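PDB 4LSB: lyase/mutase from Burkholderia cenocepacia, which is a TIM-barrel protein of a lyase/mutase family and carries a bound magnesium ion. Local coordinates for residues F100-G105 and T128-T133; D139-R144 and I179-A184; A257-M260 and F266-T269. One frame throughout, in Å; residues are numbered along the deposited sequence.

The three contacts follow one another along the chain without overlap. Contact 1 joins the loops after strands 92-95 and 121-125, neighbours in the parallel sheet of the TIM barrel; contact 2 packs helices 138-153 and 175-187 on its outside. Their centres are about 14 Å apart and they touch: R144 of helix 138-153 reaches back to the 100-105 loop. Together they tie neighbouring strand-helix units of the barrel. Contact 3 stands apart, its centre about 43 Å from that of contact 1 and about 49 Å from that of contact 2; there the end of helix 244-263 meets the 266-269 turn, where the second subunit packs.

Contact 1 (F100-G105 and T128-T133); sequences FGDAPG and TGRADT
D102 and R130 face each other across two loops of a TIM barrel, one leading from strand 92-95 into helix 104-116, the other from strand 121-125 toward helix 138-153. The carboxylate OD2 of D102 and NH1 of R130 are 3.7 Å apart, a long salt bridge. The other carboxylate oxygen, OD1 of D102, is little farther from NH1 of R130, at 3.9 Å, so neither oxygen grips the guanidinium closely. The two groups stand almost perpendicular, their planes 89° apart, and do not form a two-pronged pair. The stronger partner of D102 is Y136, whose hydroxyl is hydrogen-bonded to OD1.

On its own side the R130 guanidinium lies over T128: CB of T128 sits 3.7 Å from the guanidinium plane, beneath its centre. A bend at chi3 of R130 (-33°) folds the chain back to give this arrangement and presents NH1 to D102.

Farther out, the side chain of R144 holds the first loop. The carbonyl oxygens of G101 and D102 both accept from NH1 of R144, at 2.9 Å and 3.0 Å respectively, and A103 is the N-cap residue of helix 104-116. F100, at the start of the segment, packs against R74 and M77 of helix 74-88. E97, a ligand of the magnesium ion together with S58, belongs to the same loop; the T128 side chain is about 13 Å from that ion.

The second loop is shaped by the hydroxyl of T128, which works in both directions. It accepts from the backbone N of R130, 2.9 Å from OG1 and well aligned at 162°, which makes an ST turn, and it donates to the carbonyl O of T133, 2.6 Å from the same OG1.

Contact 2 (D139-R144 and I179-A184); sequences DASVER and IARLVA
S141 and V142 of helix 138-153 meet R181 and A184 of helix 175-187, one polar pair and one apolar pair holding a small interface of 129 Å².

The apolar part is simple. V142 sends its CG2 branch to the methyl of A184, with 3.8 Å between V142 CG2 and A184 CB. The torsion of V142 (chi1 176°) turns CG1 anti to the backbone N and leaves CG2 as the branch that does the touching. Within the two segments the backbones come nearest at the same place, where the CA atoms of V142 and A184 lie 6.7 Å apart; the small side chain of A184 is compatible with so close an approach.

The polar part depends on the long side chain of R181, extended from CG to NE and carrying its guanidinium across to the neighbouring helix. NH1 of R181 donates to OG of S141 at 3.2 Å, but the N-H...O angle is only 130° and the bond is weak. The serine arrives at the edge of the guanidinium, with its CB also in the plane of the group, 3.7 Å from NH1 of R181. OG of S141 is in addition bonded to the carbonyl O of A137, four residues back, just before the helix begins.

Charge and further hydrogen bonds fix the arginine more firmly than the serine does. NE of R181 forms a salt bridge with D177, one turn earlier in helix 175-187, while NH2 bonds to the carbonyl O of Y136 and NH1 to the hydroxyl of Y185. All three guanidinium nitrogens are thus engaged, as suits a buried charge.

The two helices follow strands 121-125 and 160-164, which are adjacent in the sheet, and their side-by-side packing is that of consecutive outer helices in a TIM barrel.

Contact 3 (A257-M260 and F266-T269); sequences ATEM and FTFT
E259 CG stands anti to the backbone N (chi1 179°), and the chain beyond runs extended, so the carboxylate is carried from the helix to the backbone of T267 and F268. M260 CG lies anti to the carbonyl carbon (chi1 -70°) and the chain runs on extended to SD, which puts CG and SD beside the rings of F266 and F268; the bend at chi3 moves only CE. OE1 of E259 accepts from N of F268 at 2.9 Å, using its syn lone pair. OE2 takes two bonds from T267, with the backbone N 2.8 Å and OG1 2.6 Å away from OE2 of E259, from opposite faces of the carboxylate plane. T265 OG1 is also hydrogen-bonded to OE2.

The site lies where helix 244-263, which follows the last strand of the TIM barrel, ends and the chain turns back. The second subunit packs here, with its F51, L226 and L245 on M260, F266 and F268; this is consistent with the exchange of the eighth helix between subunits known in the family.

M260 makes Met-aromatic contacts with two rings. Its SD lies 4.7 Å from the centroid of the F266 ring, obliquely, and 5.0 Å from that of F268, at the ring edge. CG of M260 touches CE2 of F268 at 3.8 Å. OE1 of E259 meets the same ring's edge, the carboxylate turned 82° from the ring plane, while CG2 of T269 lies 3.5 Å above one face of the F268 ring, displaced toward its rim.

Contact 1 (F100-G105 and T128-T133)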
loop_
_atom_site.group_PDB
_atom_site.type_symbol
_atom_site.label_atom_id
_atom_site.label_comp_id
_atom_site.label_asym_id
_atom_site.label_seq_id
_atom_site.Cartn_x
_atom_site.Cartn_y
_atom_site.Cartn_z
ATOM N N PHE B 100 -12.157 -11.323 -17.590
ATOM C CA PHE B 100 -12.925 -10.037 -17.670
ATOM C C PHE B 100 -14.141 -10.091 -18.612
ATOM O O PHE B 100 -14.581 -9.090 -19.196
ATOM C CB PHE B 100 -11.986 -8.851 -17.977
ATOM C CG PHE B 100 -10.911 -8.695 -16.954
ATOM C CD1 PHE B 100 -11.211 -8.135 -15.722
ATOM C CD2 PHE B 100 -9.651 -9.185 -17.172
ATOM C CE1 PHE B 100 -10.249 -8.047 -14.747
ATOM C CE2 PHE B 100 -8.667 -9.100 -16.193
ATOM C CZ PHE B 100 -8.962 -8.498 -14.987
ATOM N N GLY B 101 -14.690 -11.285 -18.744
ATOM C CA GLY B 101 -15.771 -11.541 -19.655
ATOM C C GLY B 101 -16.001 -13.034 -19.750
ATOM O O GLY B 101 -15.152 -13.858 -19.362
ATOM N N ASP B 102 -17.166 -13.386 -20.250
ATOM C CA ASP B 102 -17.550 -14.781 -20.438
ATOM C C ASP B 102 -16.985 -15.428 -21.685
ATOM O O ASP B 102 -16.707 -16.610 -21.669
ATOM C CB ASP B 102 -19.075 -14.907 -20.517
ATOM C CG ASP B 102 -19.770 -14.391 -19.279
ATOM O OD1 ASP B 102 -19.189 -14.413 -18.180
ATOM O OD2 ASP B 102 -20.920 -13.945 -19.412
ATOM N N ALA B 103 -16.893 -14.670 -22.780
ATOM C CA ALA B 103 -16.593 -15.254 -24.075
ATOM C C ALA B 103 -15.111 -15.627 -24.187
ATOM O O ALA B 103 -14.242 -14.873 -23.729
ATOM C CB ALA B 103 -16.970 -14.298 -25.207
ATOM N N PRO B 104 -14.827 -16.763 -24.828
ATOM C CA PRO B 104 -13.461 -17.189 -25.089
ATOM C C PRO B 104 -12.620 -16.113 -25.744
ATOM O O PRO B 104 -11.454 -15.988 -25.431
ATOM C CB PRO B 104 -13.635 -18.381 -26.021
ATOM C CG PRO B 104 -14.928 -18.976 -25.608
ATOM C CD PRO B 104 -15.798 -17.804 -25.218
ATOM N N GLY B 105 -13.186 -15.366 -26.691
ATOM C CA GLY B 105 -12.423 -14.327 -27.360
ATOM C C GLY B 105 -12.025 -13.213 -26.414
ATOM O O GLY B 105 -10.982 -12.561 -26.583
ATOM N N THR B 128 -18.106 -17.319 -12.722
ATOM C CA THR B 128 -18.896 -16.528 -13.662
ATOM C C THR B 128 -19.162 -15.158 -13.061
ATOM O O THR B 128 -19.391 -14.182 -13.790
ATOM C CB THR B 128 -20.250 -17.191 -13.867
ATOM O OG1 THR B 128 -20.888 -17.292 -12.600
ATOM C CG2 THR B 128 -20.098 -18.599 -14.415
ATOM N N GLY B 129 -19.165 -15.091 -11.726
ATOM C CA GLY B 129 -19.620 -13.898 -11.008
ATOM C C GLY B 129 -21.122 -13.862 -10.809
ATOM O O GLY B 129 -21.635 -12.936 -10.199
ATOM N N ARG B 130 -21.823 -14.871 -11.314
ATOM C CA ARG B 130 -23.266 -14.974 -11.191
ATOM C C ARG B 130 -23.618 -16.010 -10.118
ATOM O O ARG B 130 -23.413 -17.206 -10.296
ATOM C CB ARG B 130 -23.882 -15.347 -12.545
ATOM C CG ARG B 130 -23.501 -14.363 -13.665
ATOM C CD ARG B 130 -23.989 -14.740 -15.057
ATOM N NE ARG B 130 -24.044 -16.184 -15.291
ATOM C CZ ARG B 130 -23.247 -16.881 -16.110
ATOM N NH1 ARG B 130 -22.278 -16.292 -16.831
ATOM N NH2 ARG B 130 -23.429 -18.199 -16.213
ATOM N N ALA B 131 -24.141 -15.541 -8.997
ATOM C CA ALA B 131 -24.628 -16.416 -7.915
ATOM C C ALA B 131 -25.570 -17.548 -8.381
ATOM O O ALA B 131 -25.476 -18.661 -7.884
ATOM C CB ALA B 131 -25.315 -15.583 -6.848
ATOM N N ASP B 132 -26.451 -17.274 -9.340
ATOM C CA ASP B 132 -27.325 -18.320 -9.878
ATOM C C ASP B 132 -26.463 -19.499 -10.314
ATOM O O ASP B 132 -26.621 -20.608 -9.828
ATOM C CB ASP B 132 -28.170 -17.813 -11.063
ATOM N N THR B 133 -25.524 -19.225 -11.206
ATOM C CA THR B 133 -24.669 -20.245 -11.801
ATOM C C THR B 133 -23.207 -19.833 -11.613
ATOM O O THR B 133 -22.605 -19.253 -12.540
ATOM C CB THR B 133 -24.972 -20.354 -13.300
ATOM O OG1 THR B 133 -26.367 -20.604 -13.484
ATOM C CG2 THR B 133 -24.163 -21.485 -13.942
#

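Contact 2 (D139-R144 and I179-A184)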
loop_
_atom_site.group_PDB
_atom_site.type_symbol
_atom_site.label_atom_id
_atom_site.label_comp_id
_atom_site.label_asym_id
_atom_site.label_seq_id
_atom_site.Cartn_x
_atom_site.Cartn_y
_atom_site.Cartn_z
ATOM N N ASP B 139 -17.989 -27.528 -20.501
ATOM C CA ASP B 139 -17.698 -27.263 -21.908
ATOM C C ASP B 139 -17.228 -25.880 -22.132
ATOM O O ASP B 139 -16.215 -25.639 -22.800
ATOM C CB ASP B 139 -18.980 -27.384 -22.739
ATOM C CG ASP B 139 -19.249 -28.774 -23.166
ATOM O OD1 ASP B 139 -18.348 -29.637 -22.990
ATOM O OD2 ASP B 139 -20.362 -28.994 -23.700
ATOM N N ALA B 140 -18.036 -24.949 -21.652
ATOM C CA ALA B 140 -17.733 -23.561 -21.811
ATOM C C ALA B 140 -16.417 -23.218 -21.120
ATOM O O ALA B 140 -15.643 -22.420 -21.654
ATOM C CB ALA B 140 -18.850 -22.702 -21.273
ATOM N N SER B 141 -16.186 -23.782 -19.932
ATOM C CA SER B 141 -14.931 -23.542 -19.212
ATOM C C SER B 141 -13.687 -23.956 -19.986
ATOM O O SER B 141 -12.715 -23.220 -20.053
ATOM C CB SER B 141 -14.909 -24.288 -17.887
ATOM O OG SER B 141 -15.804 -23.697 -16.976
ATOM N N VAL B 142 -13.703 -25.173 -20.487
ATOM C CA VAL B 142 -12.632 -25.707 -21.316
ATOM C C VAL B 142 -12.454 -24.897 -22.588
ATOM O O VAL B 142 -11.329 -24.628 -22.980
ATOM C CB VAL B 142 -12.917 -27.177 -21.690
ATOM C CG1 VAL B 142 -11.857 -27.709 -22.618
ATOM C CG2 VAL B 142 -12.959 -28.057 -20.441
ATOM N N GLU B 143 -13.543 -24.522 -23.272
ATOM C CA GLU B 143 -13.388 -23.685 -24.482
ATOM C C GLU B 143 -12.682 -22.374 -24.167
ATOM O O GLU B 143 -11.817 -21.876 -24.946
ATOM C CB GLU B 143 -14.743 -23.340 -25.087
ATOM C CG GLU B 143 -15.009 -23.937 -26.438
ATOM C CD GLU B 143 -16.250 -23.308 -27.088
ATOM O OE1 GLU B 143 -16.191 -23.019 -28.311
ATOM O OE2 GLU B 143 -17.261 -23.082 -26.368
ATOM N N ARG B 144 -13.072 -21.811 -23.023
ATOM C CA ARG B 144 -12.406 -20.612 -22.492
ATOM C C ARG B 144 -10.897 -20.820 -22.302
ATOM O O ARG B 144 -10.090 -20.014 -22.763
ATOM C CB ARG B 144 -13.045 -20.157 -21.177
ATOM C CG ARG B 144 -14.391 -19.449 -21.344
ATOM C CD ARG B 144 -15.160 -19.484 -20.038
ATOM N NE ARG B 144 -14.351 -18.992 -18.918
ATOM C CZ ARG B 144 -14.168 -17.710 -18.630
ATOM N NH1 ARG B 144 -14.744 -16.735 -19.368
ATOM N NH2 ARG B 144 -13.446 -17.383 -17.590
ATOM N N ILE B 179 -11.080 -31.945 -9.541
ATOM C CA ILE B 179 -9.989 -32.644 -10.259
ATOM C C ILE B 179 -10.302 -32.816 -11.716
ATOM O O ILE B 179 -9.436 -32.625 -12.559
ATOM C CB ILE B 179 -9.593 -33.977 -9.568
ATOM C CG1 ILE B 179 -8.726 -33.684 -8.341
ATOM C CG2 ILE B 179 -8.845 -34.937 -10.460
ATOM C CD1 ILE B 179 -8.724 -34.829 -7.341
ATOM N N ALA B 180 -11.542 -33.152 -12.040
ATOM C CA ALA B 180 -11.882 -33.427 -13.431
ATOM C C ALA B 180 -11.724 -32.168 -14.245
ATOM O O ALA B 180 -11.220 -32.194 -15.343
ATOM C CB ALA B 180 -13.285 -33.972 -13.556
ATOM N N ARG B 181 -12.191 -31.049 -13.720
ATOM C CA ARG B 181 -12.003 -29.739 -14.400
ATOM C C ARG B 181 -10.517 -29.443 -14.633
ATOM O O ARG B 181 -10.081 -29.056 -15.748
ATOM C CB ARG B 181 -12.640 -28.649 -13.557
ATOM C CG ARG B 181 -14.175 -28.632 -13.661
ATOM C CD ARG B 181 -14.785 -27.561 -12.761
ATOM N NE ARG B 181 -16.231 -27.492 -13.005
ATOM C CZ ARG B 181 -16.819 -26.831 -13.999
ATOM N NH1 ARG B 181 -16.112 -26.113 -14.863
ATOM N NH2 ARG B 181 -18.139 -26.865 -14.116
ATOM N N LEU B 182 -9.712 -29.632 -13.591
ATOM C CA LEU B 182 -8.291 -29.298 -13.691
ATOM C C LEU B 182 -7.633 -30.160 -14.710
ATOM O O LEU B 182 -6.795 -29.703 -15.459
ATOM C CB LEU B 182 -7.523 -29.418 -12.375
ATOM C CG LEU B 182 -7.916 -28.447 -11.280
ATOM C CD1 LEU B 182 -7.061 -28.715 -10.044
ATOM C CD2 LEU B 182 -7.736 -27.010 -11.718
ATOM N N VAL B 183 -7.991 -31.436 -14.717
ATOM C CA VAL B 183 -7.464 -32.350 -15.728
ATOM C C VAL B 183 -7.907 -31.914 -17.161
ATOM O O VAL B 183 -7.152 -31.985 -18.121
ATOM C CB VAL B 183 -7.964 -33.786 -15.436
ATOM C CG1 VAL B 183 -7.722 -34.692 -16.636
ATOM C CG2 VAL B 183 -7.283 -34.323 -14.197
ATOM N N ALA B 184 -9.123 -31.431 -17.267
ATOM C CA ALA B 184 -9.636 -31.008 -18.569
ATOM C C ALA B 184 -8.926 -29.723 -19.048
ATOM O O ALA B 184 -8.654 -29.561 -20.244
ATOM C CB ALA B 184 -11.121 -30.798 -18.509
#

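Contact 3 (A257-M260 and F266-T269)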
loop_
_atom_site.group_PDB
_atom_site.type_symbol
_atom_site.label_atom_id
_atom_site.label_comp_id
_atom_site.label_asym_id
_atom_site.label_seq_id
_atom_site.Cartn_x
_atom_site.Cartn_y
_atom_site.Cartn_z
ATOM N N ALA B 257 -3.798 1.596 14.697
ATOM C CA ALA B 257 -4.997 2.462 14.779
ATOM C C ALA B 257 -5.720 2.331 16.126
ATOM O O ALA B 257 -6.084 3.338 16.756
ATOM C CB ALA B 257 -5.958 2.113 13.661
ATOM N N THR B 258 -5.870 1.088 16.560
ATOM C CA THR B 258 -6.551 0.724 17.797
ATOM C C THR B 258 -5.770 1.230 19.000
ATOM O O THR B 258 -6.340 1.788 19.925
ATOM C CB THR B 258 -6.741 -0.812 17.913
ATOM O OG1 THR B 258 -7.635 -1.237 16.882
ATOM C CG2 THR B 258 -7.316 -1.242 19.290
ATOM N N GLU B 259 -4.447 1.072 18.966
ATOM C CA GLU B 259 -3.628 1.543 20.071
ATOM C C GLU B 259 -3.811 3.049 20.159
ATOM O O GLU B 259 -4.047 3.619 21.257
ATOM C CB GLU B 259 -2.136 1.205 19.825
ATOM C CG GLU B 259 -1.262 1.704 20.959
ATOM C CD GLU B 259 0.235 1.600 20.700
ATOM O OE1 GLU B 259 0.627 1.077 19.644
ATOM O OE2 GLU B 259 0.996 2.009 21.599
ATOM N N MET B 260 -3.751 3.746 19.010
ATOM C CA MET B 260 -3.869 5.189 19.061
ATOM C C MET B 260 -5.206 5.664 19.564
ATOM O O MET B 260 -5.264 6.634 20.371
ATOM C CB MET B 260 -3.554 5.842 17.717
ATOM C CG MET B 260 -2.066 5.742 17.371
ATOM S SD MET B 260 -1.736 6.604 15.819
ATOM C CE MET B 260 -2.435 5.496 14.624
ATOM N N PHE B 266 1.902 5.232 20.814
ATOM C CA PHE B 266 2.500 4.998 19.530
ATOM C C PHE B 266 3.565 3.910 19.549
ATOM O O PHE B 266 4.534 3.916 18.747
ATOM C CB PHE B 266 3.100 6.319 19.073
ATOM C CG PHE B 266 2.103 7.456 19.062
ATOM C CD1 PHE B 266 1.216 7.600 18.012
ATOM C CD2 PHE B 266 2.023 8.343 20.117
ATOM C CE1 PHE B 266 0.293 8.618 17.983
ATOM C CE2 PHE B 266 1.092 9.359 20.106
ATOM C CZ PHE B 266 0.223 9.500 19.029
ATOM N N THR B 267 3.431 2.973 20.491
ATOM C CA THR B 267 4.470 1.954 20.667
ATOM C C THR B 267 4.507 1.001 19.466
ATOM O O THR B 267 5.498 0.325 19.209
ATOM C CB THR B 267 4.268 1.147 21.965
ATOM O OG1 THR B 267 3.038 0.393 21.916
ATOM C CG2 THR B 267 4.333 2.058 23.154
ATOM N N PHE B 268 3.417 0.972 18.711
ATOM C CA PHE B 268 3.435 0.242 17.475
ATOM C C PHE B 268 4.635 0.601 16.540
ATOM O O PHE B 268 5.040 -0.181 15.715
ATOM C CB PHE B 268 2.090 0.418 16.780
ATOM C CG PHE B 268 1.922 1.742 16.098
ATOM C CD1 PHE B 268 2.529 1.994 14.865
ATOM C CD2 PHE B 268 1.149 2.726 16.671
ATOM C CE1 PHE B 268 2.327 3.177 14.218
ATOM C CE2 PHE B 268 0.985 3.970 16.037
ATOM C CZ PHE B 268 1.555 4.170 14.797
ATOM N N THR B 269 5.187 1.812 16.701
ATOM C CA THR B 269 6.185 2.342 15.862
ATOM C C THR B 269 7.514 1.647 16.103
ATOM O O THR B 269 8.388 1.679 15.228
ATOM C CB THR B 269 6.353 3.874 16.078
ATOM O OG1 THR B 269 6.732 4.110 17.433
ATOM C CG2 THR B 269 5.070 4.685 15.761
#